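Local coordinates for protein glutathione S-transferase delta (Bombyx mori, PDB 3VK9) that probably catalyses the conjugation of glutathione to electrophilic compounds, working as a homodimeric delta-class glutathione transferase, at residues A[2-7]-A[29-34]; A[18-23]-A[154-159]; A[47-52]-A[63-68]; A[93-98]-A[148-153]; A[137-142]-A[179-184]. All coordinates share one frame; numbering follows the deposited sequence.

Contact 1: A[2-7]-A[29-34]; sequences TIDLYY and NLKLVD
Tyr6 and Lys31 leave neighbouring parallel strands in matching fashion, each with CG anti to its carbonyl carbon (chi1 -62° for Tyr6), and run side by side in the same direction. Lys31 CB lies over one face of the Tyr6 ring, 4.2 Å from its centroid. A bend at chi3 (81°) keeps the lysine chain against the phenol, and Lys31 NZ donates to Tyr6 OH at 2.8 Å. At the ring's other end, Val33 CG1 packs at the edge, 3.6 Å from Tyr6 CB. An alanine in place of Tyr6 would probably leave the Lys31 ammonium without its hydroxyl acceptor and its aliphatic chain without a ring to lie on. On the same face of the sheet Asn29 ND2 donates to Asp4 OD2 at 2.9 Å, reaching the oxygen from above the carboxylate plane. The opposite face is apolar: Leu5 CD2 meets Leu30 CD2 at 4.0 Å, while Leu32 CD1 sits over a face of the Tyr7 ring. Five backbone hydrogen bonds, from Asn29 N to Ile3 O through Val33 N to Tyr7 O, fix the register. The two parallel strands and the helix 12-24 that connects them make up a beta-alpha-beta unit of the thioredoxin-like domain; the helix packs on Leu5, Tyr7 and Leu30, and strand 56-59 borders strand 4-7 on its other side.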
# COMPACT_ATOMS: atom_id res chain seq x y z
N THR A 2 -22.79 -1.20 17.09
CA THR A 2 -21.36 -1.22 17.39
C THR A 2 -20.50 -1.85 16.30
O THR A 2 -20.95 -2.66 15.47
CB THR A 2 -21.07 -1.87 18.76
OG1 THR A 2 -22.08 -1.47 19.70
CG2 THR A 2 -19.71 -1.43 19.29
N ILE A 3 -19.25 -1.45 16.32
CA ILE A 3 -18.29 -1.84 15.31
C ILE A 3 -17.18 -2.67 15.94
O ILE A 3 -16.61 -2.29 16.97
CB ILE A 3 -17.66 -0.61 14.65
CG1 ILE A 3 -18.65 0.07 13.71
CG2 ILE A 3 -16.43 -0.99 13.86
CD1 ILE A 3 -18.00 1.12 12.85
N ASP A 4 -16.89 -3.82 15.34
CA ASP A 4 -15.89 -4.75 15.88
C ASP A 4 -14.51 -4.57 15.25
O ASP A 4 -14.41 -4.35 14.05
CB ASP A 4 -16.35 -6.20 15.68
CG ASP A 4 -17.67 -6.50 16.37
OD1 ASP A 4 -18.35 -7.46 15.94
OD2 ASP A 4 -18.03 -5.78 17.33
N LEU A 5 -13.47 -4.67 16.07
CA LEU A 5 -12.10 -4.74 15.57
C LEU A 5 -11.42 -6.00 16.09
O LEU A 5 -11.16 -6.13 17.28
CB LEU A 5 -11.30 -3.51 16.00
CG LEU A 5 -9.89 -3.45 15.40
CD1 LEU A 5 -9.99 -3.08 13.93
CD2 LEU A 5 -8.96 -2.48 16.13
N TYR A 6 -11.15 -6.93 15.18
CA TYR A 6 -10.30 -8.08 15.49
C TYR A 6 -8.83 -7.70 15.37
O TYR A 6 -8.41 -7.19 14.34
CB TYR A 6 -10.61 -9.23 14.53
CG TYR A 6 -12.04 -9.70 14.67
CD1 TYR A 6 -13.07 -9.05 14.00
CD2 TYR A 6 -12.35 -10.77 15.50
CE1 TYR A 6 -14.38 -9.48 14.13
CE2 TYR A 6 -13.67 -11.20 15.64
CZ TYR A 6 -14.68 -10.54 14.95
OH TYR A 6 -15.99 -10.96 15.09
N TYR A 7 -8.05 -7.97 16.42
CA TYR A 7 -6.67 -7.50 16.51
C TYR A 7 -5.83 -8.34 17.48
O TYR A 7 -6.35 -9.18 18.23
CB TYR A 7 -6.67 -6.05 17.02
CG TYR A 7 -6.77 -5.99 18.53
CD1 TYR A 7 -7.89 -6.49 19.19
CD2 TYR A 7 -5.73 -5.48 19.30
CE1 TYR A 7 -7.98 -6.47 20.59
CE2 TYR A 7 -5.81 -5.44 20.69
CZ TYR A 7 -6.94 -5.94 21.32
OH TYR A 7 -7.02 -5.91 22.69
N ASN A 29 -15.44 -2.11 19.53
CA ASN A 29 -15.50 -3.34 20.29
C ASN A 29 -14.27 -4.17 19.96
O ASN A 29 -14.20 -4.78 18.90
CB ASN A 29 -16.77 -4.10 19.96
CG ASN A 29 -16.89 -5.39 20.74
OD1 ASN A 29 -16.47 -5.47 21.89
ND2 ASN A 29 -17.47 -6.42 20.11
N LEU A 30 -13.29 -4.18 20.86
CA LEU A 30 -12.04 -4.87 20.57
C LEU A 30 -12.19 -6.35 20.78
O LEU A 30 -12.68 -6.78 21.82
CB LEU A 30 -10.92 -4.34 21.46
CG LEU A 30 -10.59 -2.86 21.31
CD1 LEU A 30 -9.40 -2.50 22.20
CD2 LEU A 30 -10.32 -2.49 19.85
N LYS A 31 -11.78 -7.13 19.80
CA LYS A 31 -11.88 -8.58 19.89
C LYS A 31 -10.52 -9.22 19.65
O LYS A 31 -10.06 -9.33 18.51
CB LYS A 31 -12.89 -9.10 18.89
CG LYS A 31 -14.29 -8.54 19.15
CD LYS A 31 -15.31 -9.19 18.22
CE LYS A 31 -15.74 -10.56 18.77
NZ LYS A 31 -16.63 -11.31 17.82
N LEU A 32 -9.88 -9.64 20.74
CA LEU A 32 -8.54 -10.20 20.67
C LEU A 32 -8.59 -11.47 19.85
O LEU A 32 -9.45 -12.31 20.08
CB LEU A 32 -8.07 -10.51 22.08
CG LEU A 32 -6.60 -10.84 22.22
CD1 LEU A 32 -5.80 -9.63 21.80
CD2 LEU A 32 -6.28 -11.24 23.66
N VAL A 33 -7.70 -11.62 18.87
CA VAL A 33 -7.62 -12.91 18.19
C VAL A 33 -6.38 -13.73 18.56
O VAL A 33 -5.27 -13.21 18.68
CB VAL A 33 -7.83 -12.88 16.64
CG1 VAL A 33 -8.38 -11.56 16.16
CG2 VAL A 33 -6.57 -13.29 15.90
N ASP A 34 -6.60 -15.03 18.78
CA ASP A 34 -5.55 -15.95 19.16
C ASP A 34 -4.72 -16.37 17.94
O ASP A 34 -4.80 -17.51 17.48
CB ASP A 34 -6.17 -17.17 19.85
CG ASP A 34 -5.15 -18.05 20.53
OD1 ASP A 34 -5.55 -19.09 21.10
OD2 ASP A 34 -3.95 -17.70 20.49

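Contact 2: A[18-23]-A[154-159]; sequences LLTAKA and LTVADL
At the interface between the thioredoxin-like N-terminal domain and the helical C-terminal domain, Leu159 from the first turn of helix 156-167 packs against Leu19, Thr20 and Ala23 of helix 12-24. That turn carries an N-capping box: Thr155 N donates to the anti lone pair of Asp158 OD2 at 2.8 Å, while Thr155 OG1 accepts from Ala157 N at 3.2 Å. Leu154, just before the cap, touches Leu159 through their CD2 atoms, 4.2 Å apart, the pairing of a hydrophobic staple that accompanies the box in many glutathione transferases. Across the interface the fit is apolar. Leu159 CG stands anti to its carbonyl carbon (chi1 -57°), which sends CD1 over the Thr20 backbone and within 4.1 Å of Ala23 CB. Thr20 OG1 points back toward Leu159, 3.7 Å from its CD1, yet this hydroxyl makes its hydrogen bond along its own helix, with Ala16 O. Val156 CG1 sits across the fork of Thr20, 4.1 Å from CG2 and about as near OG1, and Ile71 of helix 67-78 touches both residues. Leu19 and Leu159 meet CB to CB at 4.0 Å, and beyond them the Leu19 CD1 methyl rests 3.5 Å from Leu159 O.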
# COMPACT_ATOMS: atom_id res chain seq x y z
N LEU A 18 -5.63 1.27 16.44
CA LEU A 18 -5.87 1.68 17.82
C LEU A 18 -5.54 3.17 17.99
O LEU A 18 -6.30 3.91 18.58
CB LEU A 18 -5.07 0.81 18.81
CG LEU A 18 -5.55 -0.65 18.77
CD1 LEU A 18 -4.59 -1.60 19.50
CD2 LEU A 18 -6.96 -0.73 19.34
N LEU A 19 -4.43 3.61 17.42
CA LEU A 19 -4.09 5.03 17.43
C LEU A 19 -5.15 5.94 16.79
O LEU A 19 -5.50 6.99 17.34
CB LEU A 19 -2.74 5.25 16.73
CG LEU A 19 -1.50 4.78 17.51
CD1 LEU A 19 -0.27 4.72 16.60
CD2 LEU A 19 -1.26 5.65 18.71
N THR A 20 -5.64 5.53 15.63
CA THR A 20 -6.61 6.32 14.89
C THR A 20 -7.91 6.39 15.68
O THR A 20 -8.55 7.43 15.74
CB THR A 20 -6.86 5.73 13.49
OG1 THR A 20 -5.65 5.79 12.72
CG2 THR A 20 -7.97 6.52 12.76
N ALA A 21 -8.28 5.28 16.32
CA ALA A 21 -9.49 5.26 17.14
C ALA A 21 -9.36 6.21 18.33
O ALA A 21 -10.32 6.92 18.68
CB ALA A 21 -9.82 3.83 17.59
N LYS A 22 -8.20 6.22 18.97
CA LYS A 22 -7.96 7.14 20.08
C LYS A 22 -8.01 8.58 19.60
O LYS A 22 -8.62 9.42 20.24
CB LYS A 22 -6.62 6.85 20.76
CG LYS A 22 -6.62 5.57 21.59
CD LYS A 22 -7.58 5.65 22.77
CE LYS A 22 -7.42 4.41 23.66
NZ LYS A 22 -8.23 4.46 24.91
N ALA A 23 -7.37 8.86 18.47
CA ALA A 23 -7.38 10.22 17.91
C ALA A 23 -8.79 10.73 17.55
O ALA A 23 -9.05 11.92 17.61
CB ALA A 23 -6.46 10.29 16.70
N LEU A 154 -1.00 16.55 12.65
CA LEU A 154 -1.00 15.10 12.84
C LEU A 154 -2.02 14.47 11.87
O LEU A 154 -3.16 14.96 11.76
CB LEU A 154 -1.37 14.76 14.27
CG LEU A 154 -1.36 13.27 14.64
CD1 LEU A 154 0.06 12.83 14.96
CD2 LEU A 154 -2.29 13.01 15.82
N THR A 155 -1.62 13.42 11.17
CA THR A 155 -2.57 12.71 10.28
C THR A 155 -2.49 11.19 10.44
O THR A 155 -1.58 10.67 11.08
CB THR A 155 -2.34 13.05 8.79
OG1 THR A 155 -1.08 12.52 8.36
CG2 THR A 155 -2.37 14.57 8.56
N VAL A 156 -3.44 10.48 9.85
CA VAL A 156 -3.39 9.04 9.89
C VAL A 156 -2.07 8.50 9.32
O VAL A 156 -1.70 7.37 9.62
CB VAL A 156 -4.60 8.40 9.15
CG1 VAL A 156 -5.87 8.62 9.95
CG2 VAL A 156 -4.72 8.98 7.74
N ALA A 157 -1.38 9.29 8.50
CA ALA A 157 -0.06 8.90 8.01
C ALA A 157 0.98 8.81 9.13
O ALA A 157 1.77 7.88 9.17
CB ALA A 157 0.42 9.82 6.89
N ASP A 158 1.00 9.80 10.02
CA ASP A 158 1.88 9.73 11.19
C ASP A 158 1.57 8.47 12.02
O ASP A 158 2.46 7.74 12.46
CB ASP A 158 1.75 10.99 12.06
CG ASP A 158 2.11 12.28 11.30
OD1 ASP A 158 3.31 12.49 11.03
OD2 ASP A 158 1.20 13.07 11.00
N LEU A 159 0.30 8.21 12.24
CA LEU A 159 -0.09 7.14 13.14
C LEU A 159 0.27 5.76 12.58
O LEU A 159 0.75 4.88 13.30
CB LEU A 159 -1.60 7.24 13.44
CG LEU A 159 -2.11 8.56 14.04
CD1 LEU A 159 -3.64 8.50 14.31
CD2 LEU A 159 -1.36 8.92 15.30

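Contact 3: A[47-52]-A[63-68]; sequences KLNPQH and SIWESR
Asn49 lays its carboxamide on one face of the Trp65 indole, the two planes 25° apart, with OD1 3.2 Å above the ring plane. At the indole edge Trp65 NE1 donates to Gln51 OE1, 2.9 Å away and close to the ring plane, while Pro50 CD comes within 3.8 Å of Trp65 CH2. Ser63 OG donates a short bond to Leu48 O, tying the backbone at Leu48 to strand 62-64. A second shell fixes these groups. Asn49 OD1 accepts from Gln51 N at 2.8 Å, an Asx turn inside the type I turn 49-52, and Asn49 ND2 is bonded to the hydroxyls of Thr53 and Thr56. A water donates to both Gln51 OE1 and Glu66 OE2, and Gln51 NE2 is bonded to Thr105 of the second subunit. Trp65 sits where strand 62-64 gives way to helix 67-78, whose N-cap is Glu66, with strand 56-59 beside it and Gln97 of the second subunit packed against its side chain.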
# COMPACT_ATOMS: atom_id res chain seq x y z
N LYS A 47 -14.41 -16.53 7.04
CA LYS A 47 -15.65 -15.88 6.63
C LYS A 47 -15.52 -14.36 6.66
O LYS A 47 -15.93 -13.67 5.72
CB LYS A 47 -16.81 -16.31 7.52
CG LYS A 47 -18.14 -15.64 7.15
CD LYS A 47 -19.28 -16.22 7.93
CE LYS A 47 -20.60 -15.56 7.53
NZ LYS A 47 -20.65 -14.11 7.91
N LEU A 48 -14.94 -13.84 7.74
CA LEU A 48 -14.79 -12.40 7.92
C LEU A 48 -13.63 -11.87 7.08
O LEU A 48 -13.69 -10.79 6.49
CB LEU A 48 -14.58 -12.08 9.40
CG LEU A 48 -15.73 -12.51 10.33
CD1 LEU A 48 -15.45 -12.11 11.78
CD2 LEU A 48 -17.03 -11.91 9.84
N ASN A 49 -12.56 -12.66 7.02
CA ASN A 49 -11.34 -12.24 6.36
C ASN A 49 -10.62 -13.45 5.79
O ASN A 49 -9.89 -14.13 6.50
CB ASN A 49 -10.42 -11.52 7.36
CG ASN A 49 -9.13 -11.05 6.71
OD1 ASN A 49 -8.86 -11.38 5.56
ND2 ASN A 49 -8.34 -10.28 7.45
N PRO A 50 -10.82 -13.72 4.49
CA PRO A 50 -10.19 -14.87 3.84
C PRO A 50 -8.66 -14.76 3.79
O PRO A 50 -7.98 -15.75 3.55
CB PRO A 50 -10.79 -14.85 2.43
CG PRO A 50 -11.33 -13.45 2.25
CD PRO A 50 -11.77 -13.02 3.60
N GLN A 51 -8.12 -13.56 4.01
CA GLN A 51 -6.68 -13.40 4.04
C GLN A 51 -6.13 -13.73 5.42
O GLN A 51 -4.92 -13.68 5.65
CB GLN A 51 -6.28 -11.97 3.64
CG GLN A 51 -4.82 -11.85 3.26
CD GLN A 51 -4.53 -10.61 2.44
OE1 GLN A 51 -5.46 -9.90 2.02
NE2 GLN A 51 -3.25 -10.34 2.20
N HIS A 52 -7.04 -14.06 6.34
CA HIS A 52 -6.67 -14.45 7.70
C HIS A 52 -5.57 -13.62 8.35
O HIS A 52 -4.60 -14.16 8.87
CB HIS A 52 -6.37 -15.96 7.82
CG HIS A 52 -5.26 -16.46 6.94
ND1 HIS A 52 -3.93 -16.33 7.26
CD2 HIS A 52 -5.30 -17.17 5.78
CE1 HIS A 52 -3.19 -16.89 6.32
NE2 HIS A 52 -3.99 -17.41 5.41
N SER A 63 -16.70 -5.92 6.06
CA SER A 63 -15.47 -6.38 6.65
C SER A 63 -14.31 -5.83 5.83
O SER A 63 -14.24 -6.04 4.62
CB SER A 63 -15.46 -7.91 6.67
OG SER A 63 -14.19 -8.40 7.06
N ILE A 64 -13.39 -5.10 6.48
CA ILE A 64 -12.16 -4.68 5.79
C ILE A 64 -10.94 -4.87 6.68
O ILE A 64 -11.01 -4.62 7.89
CB ILE A 64 -12.23 -3.23 5.31
CG1 ILE A 64 -12.45 -2.28 6.48
CG2 ILE A 64 -13.34 -3.04 4.28
CD1 ILE A 64 -12.37 -0.84 6.07
N TRP A 65 -9.83 -5.29 6.09
CA TRP A 65 -8.70 -5.71 6.90
C TRP A 65 -7.33 -5.05 6.63
O TRP A 65 -6.37 -5.33 7.34
CB TRP A 65 -8.57 -7.24 6.88
CG TRP A 65 -8.45 -7.86 5.51
CD1 TRP A 65 -7.30 -8.13 4.82
CD2 TRP A 65 -9.53 -8.33 4.68
NE1 TRP A 65 -7.60 -8.72 3.62
CE2 TRP A 65 -8.96 -8.86 3.51
CE3 TRP A 65 -10.92 -8.35 4.82
CZ2 TRP A 65 -9.72 -9.40 2.48
CZ3 TRP A 65 -11.68 -8.89 3.79
CH2 TRP A 65 -11.08 -9.41 2.65
N GLU A 66 -7.24 -4.20 5.62
CA GLU A 66 -6.01 -3.45 5.43
C GLU A 66 -6.05 -2.27 6.40
O GLU A 66 -6.92 -1.41 6.30
CB GLU A 66 -5.90 -2.99 3.98
CG GLU A 66 -5.66 -4.15 3.01
CD GLU A 66 -4.21 -4.69 3.09
OE1 GLU A 66 -3.34 -3.96 3.61
OE2 GLU A 66 -3.96 -5.83 2.65
N SER A 67 -5.12 -2.26 7.35
CA SER A 67 -5.09 -1.23 8.38
C SER A 67 -5.21 0.14 7.73
O SER A 67 -5.92 1.01 8.22
CB SER A 67 -3.78 -1.31 9.18
OG SER A 67 -2.67 -1.19 8.31
N ARG A 68 -4.52 0.33 6.62
CA ARG A 68 -4.46 1.65 5.98
C ARG A 68 -5.75 2.07 5.29
O ARG A 68 -5.99 3.26 5.12
CB ARG A 68 -3.24 1.74 5.06
CG ARG A 68 -1.94 1.62 5.87
CD ARG A 68 -0.72 1.31 5.02
NE ARG A 68 0.44 0.97 5.84
CZ ARG A 68 0.71 -0.26 6.27
NH1 ARG A 68 -0.11 -1.28 5.95
NH2 ARG A 68 1.77 -0.48 7.03
O HOH W 1 -5.53 -7.27 1.26

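Contact 4: A[93-98]-A[148-153]; sequences ALVDQR and YVAGPN
Arg98 and Val149 supply the polar link: Arg98 NE donates to Val149 O at 2.9 Å, with the carbonyl oxygen near the plane of the guanidinium. The chain reaches it because Arg98 is bent at chi2 (-60°), which folds the head group back along its own helix toward Leu94. There Leu94 CD1 lies over one guanidinium face, 3.7 Å above the plane, and Phe142 makes a cation-pi contact with the same group. At its edge a water accepts from Arg98 NH2 at 2.8 Å. The buried carbonyl of the loop is thus matched by a charged donor, an interaction the positive charge would probably strengthen. All of this belongs to the helical C-terminal half of the glutathione transferase fold, where the loop 148-153 leads into helix 156-167 and leans on the long helix 89-119. Apolar contacts gather round one methyl. Ala150 CB points at the helix and is enclosed by Leu94 CG at 3.8 Å, Arg98 CG at 3.8 Å and Val95 CG2 at 4.0 Å, side chains from about one helical turn. Leu94 CD2 also rests 3.7 Å from Ala150 CA. Next along the loop, Gly151 adopts a positive phi (113°) with an extended psi, backbone angles that a side chain would make very cramped.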
# COMPACT_ATOMS: atom_id res chain seq x y z
N ALA A 93 -3.67 13.75 -0.92
CA ALA A 93 -2.72 12.99 -1.72
C ALA A 93 -1.39 12.79 -0.97
O ALA A 93 -0.77 11.75 -1.06
CB ALA A 93 -2.48 13.69 -3.05
N LEU A 94 -0.97 13.81 -0.22
CA LEU A 94 0.27 13.66 0.54
C LEU A 94 0.14 12.60 1.64
O LEU A 94 1.07 11.82 1.88
CB LEU A 94 0.71 15.01 1.14
CG LEU A 94 2.04 14.97 1.88
CD1 LEU A 94 3.12 14.42 0.94
CD2 LEU A 94 2.41 16.37 2.41
N VAL A 95 -1.00 12.60 2.32
CA VAL A 95 -1.27 11.59 3.34
C VAL A 95 -1.30 10.20 2.69
O VAL A 95 -0.61 9.28 3.11
CB VAL A 95 -2.61 11.83 4.08
CG1 VAL A 95 -2.87 10.68 5.06
CG2 VAL A 95 -2.63 13.17 4.79
N ASP A 96 -2.11 10.06 1.65
CA ASP A 96 -2.14 8.79 0.90
C ASP A 96 -0.73 8.35 0.45
O ASP A 96 -0.36 7.18 0.61
CB ASP A 96 -3.09 8.89 -0.32
CG ASP A 96 -4.56 8.97 0.08
OD1 ASP A 96 -4.94 8.42 1.13
OD2 ASP A 96 -5.35 9.56 -0.68
N GLN A 97 0.03 9.27 -0.13
CA GLN A 97 1.40 8.93 -0.55
C GLN A 97 2.18 8.32 0.61
O GLN A 97 2.83 7.29 0.45
CB GLN A 97 2.17 10.14 -1.09
CG GLN A 97 3.64 9.80 -1.27
CD GLN A 97 4.41 10.85 -2.01
OE1 GLN A 97 3.86 11.85 -2.45
NE2 GLN A 97 5.71 10.64 -2.15
N ARG A 98 2.12 8.97 1.77
CA ARG A 98 2.88 8.48 2.92
C ARG A 98 2.37 7.11 3.37
O ARG A 98 3.16 6.28 3.82
CB ARG A 98 2.86 9.48 4.09
CG ARG A 98 3.46 10.85 3.77
CD ARG A 98 4.92 10.76 3.35
NE ARG A 98 5.52 12.09 3.29
CZ ARG A 98 6.11 12.61 2.22
NH1 ARG A 98 6.21 11.90 1.11
NH2 ARG A 98 6.60 13.83 2.27
N TYR A 148 5.33 17.18 11.03
CA TYR A 148 4.68 15.90 10.80
C TYR A 148 5.00 15.42 9.39
O TYR A 148 5.58 16.15 8.59
CB TYR A 148 3.16 16.02 10.99
CG TYR A 148 2.75 16.29 12.42
CD1 TYR A 148 2.83 15.29 13.39
CD2 TYR A 148 2.27 17.54 12.81
CE1 TYR A 148 2.45 15.53 14.70
CE2 TYR A 148 1.88 17.80 14.14
CZ TYR A 148 1.98 16.78 15.08
OH TYR A 148 1.60 16.98 16.40
N VAL A 149 4.61 14.20 9.08
CA VAL A 149 5.10 13.53 7.89
C VAL A 149 4.29 13.91 6.64
O VAL A 149 4.76 13.74 5.51
CB VAL A 149 5.15 11.99 8.10
CG1 VAL A 149 3.77 11.36 7.88
CG2 VAL A 149 6.20 11.35 7.20
N ALA A 150 3.09 14.42 6.84
CA ALA A 150 2.24 14.76 5.69
C ALA A 150 1.46 16.05 5.96
O ALA A 150 0.22 16.07 5.99
CB ALA A 150 1.31 13.61 5.36
N GLY A 151 2.20 17.12 6.15
CA GLY A 151 1.57 18.41 6.33
C GLY A 151 1.78 18.93 7.74
O GLY A 151 2.48 18.30 8.54
N PRO A 152 1.17 20.07 8.04
CA PRO A 152 1.36 20.75 9.32
C PRO A 152 0.64 20.08 10.50
O PRO A 152 0.98 20.37 11.63
CB PRO A 152 0.80 22.15 9.06
CG PRO A 152 -0.19 21.96 7.96
CD PRO A 152 0.40 20.90 7.08
N ASN A 153 -0.33 19.22 10.24
CA ASN A 153 -1.06 18.58 11.34
C ASN A 153 -0.76 17.09 11.47
O ASN A 153 -0.32 16.46 10.51
CB ASN A 153 -2.56 18.78 11.16
CG ASN A 153 -2.91 20.20 10.77
OD1 ASN A 153 -2.54 21.14 11.47
ND2 ASN A 153 -3.60 20.37 9.65
O HOH W 2 6.70 15.95 4.04

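Contact 5: A[137-142]-A[179-184]; sequences QLLDKF and ANVKRW
Asn180 faces Asp140 on the crossing helix and bonds to it twice: its ND2 donates to Asp140 O at 3.0 Å, and its backbone N makes a weak bond to Asp140 OD1. Asn180 ND2 is also bonded to Glu144, just beyond helix 126-142. At Val181 the backbone N donates to the anti lone pair of the same OD1, 3.1 Å away. Asp140 has CG anti to its backbone N (chi1 -168°), a setting that carries the carboxylate across to the first turn of helix 179-191, where the helix dipole would probably favour its negative charge. The two C-terminal-domain helices cross at 68°, their axes 8.0 Å apart at closest approach. An alanine at Asp140 would probably leave the N-H of Val181 without this acceptor and weaken the hold on the helix start. Val181 CG2 packs 3.8 Å from Leu139 CG, the two side chains crossing at about a right angle. Trp184, one turn on, brings CZ3 within 4.3 Å of Leu139 CD2, while its NE1 is bonded to Asp158.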
# COMPACT_ATOMS: atom_id res chain seq x y z
N GLN A 137 16.15 6.94 5.52
CA GLN A 137 16.72 8.14 4.92
C GLN A 137 15.66 8.92 4.14
O GLN A 137 15.60 10.14 4.22
CB GLN A 137 17.90 7.77 4.02
CG GLN A 137 19.14 7.36 4.80
CD GLN A 137 20.06 6.43 4.02
OE1 GLN A 137 20.06 6.40 2.78
NE2 GLN A 137 20.86 5.64 4.75
N LEU A 138 14.82 8.21 3.41
CA LEU A 138 13.68 8.82 2.73
C LEU A 138 12.73 9.48 3.73
O LEU A 138 12.26 10.61 3.51
CB LEU A 138 12.93 7.78 1.89
CG LEU A 138 13.68 7.30 0.63
CD1 LEU A 138 12.97 6.09 -0.00
CD2 LEU A 138 13.81 8.43 -0.39
N LEU A 139 12.46 8.80 4.84
CA LEU A 139 11.56 9.35 5.86
C LEU A 139 12.19 10.62 6.42
O LEU A 139 11.52 11.64 6.62
CB LEU A 139 11.33 8.34 6.99
CG LEU A 139 10.40 8.79 8.13
CD1 LEU A 139 9.10 9.37 7.59
CD2 LEU A 139 10.10 7.65 9.10
N ASP A 140 13.49 10.54 6.66
CA ASP A 140 14.21 11.67 7.25
C ASP A 140 14.14 12.87 6.30
O ASP A 140 14.02 14.01 6.74
CB ASP A 140 15.64 11.25 7.57
CG ASP A 140 16.36 12.27 8.46
OD1 ASP A 140 16.00 12.40 9.64
OD2 ASP A 140 17.30 12.92 7.98
N LYS A 141 14.16 12.61 4.99
CA LYS A 141 14.03 13.69 4.01
C LYS A 141 12.62 14.28 4.02
O LYS A 141 12.46 15.50 4.06
CB LYS A 141 14.40 13.22 2.60
CG LYS A 141 15.33 14.18 1.83
CD LYS A 141 14.73 15.57 1.70
CE LYS A 141 15.45 16.41 0.64
NZ LYS A 141 16.75 16.99 1.12
N PHE A 142 11.61 13.41 4.00
CA PHE A 142 10.21 13.84 4.07
C PHE A 142 9.98 14.78 5.25
O PHE A 142 9.12 15.66 5.20
CB PHE A 142 9.26 12.64 4.24
CG PHE A 142 9.37 11.61 3.14
CD1 PHE A 142 9.88 11.95 1.89
CD2 PHE A 142 8.96 10.31 3.36
CE1 PHE A 142 9.98 10.99 0.89
CE2 PHE A 142 9.07 9.35 2.37
CZ PHE A 142 9.58 9.70 1.13
N ALA A 179 18.10 12.31 12.48
CA ALA A 179 17.71 13.41 13.35
C ALA A 179 16.26 13.86 13.17
O ALA A 179 15.54 14.07 14.16
CB ALA A 179 18.68 14.61 13.18
N ASN A 180 15.82 14.02 11.92
CA ASN A 180 14.43 14.40 11.70
C ASN A 180 13.45 13.31 12.13
O ASN A 180 12.39 13.61 12.71
CB ASN A 180 14.18 14.76 10.24
CG ASN A 180 15.01 15.93 9.79
OD1 ASN A 180 15.30 16.83 10.59
ND2 ASN A 180 15.40 15.94 8.52
N VAL A 181 13.79 12.05 11.84
CA VAL A 181 12.96 10.94 12.28
C VAL A 181 12.86 10.96 13.82
O VAL A 181 11.76 10.84 14.38
CB VAL A 181 13.50 9.57 11.79
CG1 VAL A 181 12.67 8.43 12.37
CG2 VAL A 181 13.51 9.49 10.23
N LYS A 182 14.00 11.14 14.49
CA LYS A 182 14.03 11.17 15.95
C LYS A 182 13.11 12.27 16.49
O LYS A 182 12.31 12.02 17.40
CB LYS A 182 15.47 11.37 16.44
CG LYS A 182 15.65 11.39 17.97
CD LYS A 182 17.11 11.66 18.31
CE LYS A 182 17.33 11.82 19.81
NZ LYS A 182 18.77 11.62 20.15
N ARG A 183 13.20 13.47 15.91
CA ARG A 183 12.37 14.61 16.31
C ARG A 183 10.88 14.30 16.14
O ARG A 183 10.08 14.45 17.07
CB ARG A 183 12.74 15.85 15.48
CG ARG A 183 11.81 17.03 15.71
CD ARG A 183 12.18 18.28 14.90
NE ARG A 183 12.49 18.03 13.49
CZ ARG A 183 11.60 17.73 12.54
NH1 ARG A 183 10.32 17.58 12.84
NH2 ARG A 183 12.00 17.55 11.29
N TRP A 184 10.52 13.85 14.95
CA TRP A 184 9.14 13.45 14.64
C TRP A 184 8.61 12.35 15.58
O TRP A 184 7.51 12.45 16.12
CB TRP A 184 9.06 13.03 13.17
CG TRP A 184 7.85 12.25 12.79
CD1 TRP A 184 6.63 12.74 12.41
CD2 TRP A 184 7.75 10.83 12.75
NE1 TRP A 184 5.77 11.70 12.14
CE2 TRP A 184 6.43 10.52 12.33
CE3 TRP A 184 8.63 9.78 13.01
CZ2 TRP A 184 5.98 9.20 12.18
CZ3 TRP A 184 8.19 8.47 12.85
CH2 TRP A 184 6.87 8.19 12.45

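How the contacts relate
Two groups of contacts emerge, one in each domain, with contact 2 at the boundary between the domains. Contacts 1 and 3 share the four-stranded sheet, their centres 12 Å apart, and touch where Tyr6 OH meets Leu48 CD1 at 3.5 Å; each of these side chains lies about 4 Å from bound glycerol, probably from crystallisation. Contact 2 joins contact 1 through Leu18, which packs on Leu5, Tyr7 and Leu30. On the helical side, Asp158 OD1 reaches Val149 N of contact 4 at 2.9 Å and Trp184 NE1 of contact 5 at 2.8 Å. Contacts 1 and 5, with centres 33 Å apart, do not touch, whereas contacts 3 and 4 both border the second subunit.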